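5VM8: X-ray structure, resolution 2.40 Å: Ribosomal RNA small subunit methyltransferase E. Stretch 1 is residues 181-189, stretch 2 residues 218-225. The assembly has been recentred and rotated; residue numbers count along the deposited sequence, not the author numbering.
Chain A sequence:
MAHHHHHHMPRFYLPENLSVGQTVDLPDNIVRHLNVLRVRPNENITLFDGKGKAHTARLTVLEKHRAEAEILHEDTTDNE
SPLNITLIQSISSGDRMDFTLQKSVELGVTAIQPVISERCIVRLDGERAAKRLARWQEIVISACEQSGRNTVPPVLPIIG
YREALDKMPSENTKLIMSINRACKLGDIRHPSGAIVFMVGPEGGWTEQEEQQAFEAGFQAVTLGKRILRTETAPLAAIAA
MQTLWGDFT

Stretch 1 181-189: RACKLGDIR
Stretch 2, residues 218-225: FQAVTLGK

Two neighbouring parallel strands, ending at Lys184 and Thr222, have axes that cross at -51°. Cys183 pairs with Val221 (CA-CA 5.1 Å) and Lys184 with Thr222 (CA-CA 4.9 Å). Three hydrogen bonds alternate along the backbone: Cys183 N to Ala220 O, 3.1 Å; Thr222 N to Cys183 O, 3.0 Å; Leu185 N to Thr222 O, 3.2 Å. Phi/psi values are extended, -134/170 at Cys183 and -129/144 at Val221.

After the strand, Leu185 to Ile188 make a type I turn, with a weak bond from Asp187 N to Lys184 O, 3.1 Å. The turn brings Ile188 back to the face that carries Cys183 and Val221. Ile188 (chi1 p, chi2 t) puts CG2 3.8 Å from CG1 of Val221 (chi1 m). Leu185 (t, p) touches the same methyl: its CD1 lies 4.0 Å from Val221 CG1. Leu185 CD2 packs 3.6 Å from Leu223 CD2. Leu223 sits between rotamer wells, chi1 -6° and chi2 132°.

Gln219 (t, p, chi3 65°) folds forward along its own strand, and its NE2 donates to Ala220 O at 2.7 Å. That oxygen therefore accepts from both Gln219 and Cys183. Cys183 (p) places SG 3.8 Å from Gln219 NE2. Lys184 (m, t, p, p) and Thr222 (p) share the other face, with Lys184 CG 4.3 Å from Thr222 OG1. The last two p torsions bend the Lys184 chain so that its end comes nearer the other stretch, with Lys184 NZ 3.7 Å from Gly224 N.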

# COMPACT_ATOMS: atom_id res chain seq x y z
N ARG A 181 -20.24 -13.92 13.12
CA ARG A 181 -20.50 -14.82 12.00
C ARG A 181 -19.20 -15.16 11.27
O ARG A 181 -19.10 -15.08 10.04
CB ARG A 181 -21.53 -14.21 11.04
CG ARG A 181 -22.91 -14.08 11.66
CD ARG A 181 -23.97 -13.76 10.62
NE ARG A 181 -23.98 -12.33 10.32
CZ ARG A 181 -25.00 -11.70 9.73
NH1 ARG A 181 -24.93 -10.40 9.49
NH2 ARG A 181 -26.08 -12.39 9.40
N ALA A 182 -18.19 -15.58 12.05
CA ALA A 182 -16.82 -15.72 11.59
C ALA A 182 -16.33 -17.16 11.54
O ALA A 182 -16.85 -18.06 12.19
CB ALA A 182 -15.88 -14.94 12.50
N CYS A 183 -15.26 -17.34 10.76
CA CYS A 183 -14.42 -18.52 10.68
C CYS A 183 -12.96 -18.06 10.72
O CYS A 183 -12.66 -16.87 10.65
CB CYS A 183 -14.69 -19.34 9.40
SG CYS A 183 -14.08 -18.60 7.82
N LYS A 184 -12.04 -19.00 10.87
CA LYS A 184 -10.67 -18.55 10.83
C LYS A 184 -10.29 -18.27 9.39
O LYS A 184 -10.89 -18.80 8.45
CB LYS A 184 -9.72 -19.58 11.43
CG LYS A 184 -10.03 -19.96 12.86
CD LYS A 184 -9.20 -21.14 13.33
CE LYS A 184 -7.90 -20.69 13.92
NZ LYS A 184 -8.18 -19.50 14.76
N LEU A 185 -9.27 -17.43 9.23
CA LEU A 185 -8.76 -17.10 7.90
C LEU A 185 -8.20 -18.33 7.21
O LEU A 185 -8.29 -18.44 5.98
CB LEU A 185 -7.68 -16.03 8.04
CG LEU A 185 -7.08 -15.38 6.81
CD1 LEU A 185 -8.12 -14.62 6.03
CD2 LEU A 185 -5.96 -14.47 7.28
N GLY A 186 -7.62 -19.26 7.96
CA GLY A 186 -7.13 -20.48 7.33
C GLY A 186 -8.26 -21.40 6.91
O GLY A 186 -8.15 -22.08 5.88
N ASP A 187 -9.36 -21.39 7.64
CA ASP A 187 -10.50 -22.27 7.38
C ASP A 187 -11.41 -21.77 6.26
O ASP A 187 -12.47 -22.36 6.06
CB ASP A 187 -11.34 -22.46 8.65
CG ASP A 187 -10.56 -23.13 9.76
OD1 ASP A 187 -9.65 -23.93 9.46
OD2 ASP A 187 -10.87 -22.87 10.94
N ILE A 188 -11.03 -20.70 5.54
CA ILE A 188 -11.86 -20.19 4.45
C ILE A 188 -11.57 -21.00 3.20
O ILE A 188 -10.50 -21.59 3.06
CB ILE A 188 -11.65 -18.69 4.14
CG1 ILE A 188 -10.39 -18.50 3.31
CG2 ILE A 188 -11.68 -17.79 5.38
CD1 ILE A 188 -10.30 -17.17 2.62
N ARG A 189 -12.57 -21.05 2.31
CA ARG A 189 -12.39 -21.70 1.03
C ARG A 189 -11.13 -21.15 0.38
O ARG A 189 -10.88 -19.95 0.43
CB ARG A 189 -13.61 -21.42 0.14
CG ARG A 189 -13.83 -22.38 -0.99
CD ARG A 189 -14.74 -21.80 -2.09
NE ARG A 189 -16.17 -21.99 -1.86
CZ ARG A 189 -16.85 -23.09 -2.17
NH1 ARG A 189 -16.22 -24.12 -2.71
NH2 ARG A 189 -18.15 -23.16 -1.94
N PHE A 218 -19.40 -10.85 1.89
CA PHE A 218 -18.16 -10.86 2.64
C PHE A 218 -18.17 -11.92 3.72
O PHE A 218 -19.17 -12.09 4.43
CB PHE A 218 -17.90 -9.50 3.28
CG PHE A 218 -17.30 -8.51 2.35
CD1 PHE A 218 -18.11 -7.81 1.44
CD2 PHE A 218 -15.94 -8.25 2.40
CE1 PHE A 218 -17.56 -6.88 0.57
CE2 PHE A 218 -15.38 -7.32 1.55
CZ PHE A 218 -16.19 -6.63 0.63
N GLN A 219 -17.05 -12.64 3.84
CA GLN A 219 -16.88 -13.63 4.90
C GLN A 219 -16.11 -12.99 6.05
O GLN A 219 -15.06 -12.36 5.83
CB GLN A 219 -16.15 -14.88 4.40
CG GLN A 219 -15.73 -15.85 5.54
CD GLN A 219 -16.91 -16.46 6.33
OE1 GLN A 219 -17.72 -17.21 5.78
NE2 GLN A 219 -16.99 -16.14 7.61
N ALA A 220 -16.67 -13.11 7.25
CA ALA A 220 -16.03 -12.60 8.46
C ALA A 220 -14.96 -13.58 8.95
O ALA A 220 -15.20 -14.79 9.04
CB ALA A 220 -17.09 -12.35 9.54
N VAL A 221 -13.78 -13.05 9.27
CA VAL A 221 -12.59 -13.84 9.62
C VAL A 221 -11.99 -13.36 10.93
O VAL A 221 -12.03 -12.17 11.25
CB VAL A 221 -11.50 -13.79 8.53
CG1 VAL A 221 -11.93 -14.54 7.27
CG2 VAL A 221 -11.15 -12.35 8.23
N THR A 222 -11.48 -14.31 11.71
CA THR A 222 -10.67 -14.06 12.89
C THR A 222 -9.30 -14.70 12.69
O THR A 222 -9.15 -15.63 11.90
CB THR A 222 -11.26 -14.63 14.16
OG1 THR A 222 -11.24 -16.06 14.05
CG2 THR A 222 -12.67 -14.10 14.43
N LEU A 223 -8.29 -14.17 13.38
CA LEU A 223 -6.97 -14.78 13.45
C LEU A 223 -6.59 -15.00 14.90
O LEU A 223 -6.24 -14.05 15.60
CB LEU A 223 -5.88 -13.93 12.82
CG LEU A 223 -6.10 -12.68 12.06
CD1 LEU A 223 -5.14 -11.66 12.60
CD2 LEU A 223 -5.76 -13.06 10.63
N GLY A 224 -6.57 -16.24 15.35
CA GLY A 224 -6.05 -16.52 16.67
C GLY A 224 -7.07 -16.31 17.78
O GLY A 224 -8.14 -15.76 17.59
N LYS A 225 -6.68 -16.73 18.98
CA LYS A 225 -7.65 -16.82 20.05
C LYS A 225 -8.04 -15.47 20.63
O LYS A 225 -9.14 -15.36 21.18
CB LYS A 225 -7.11 -17.73 21.15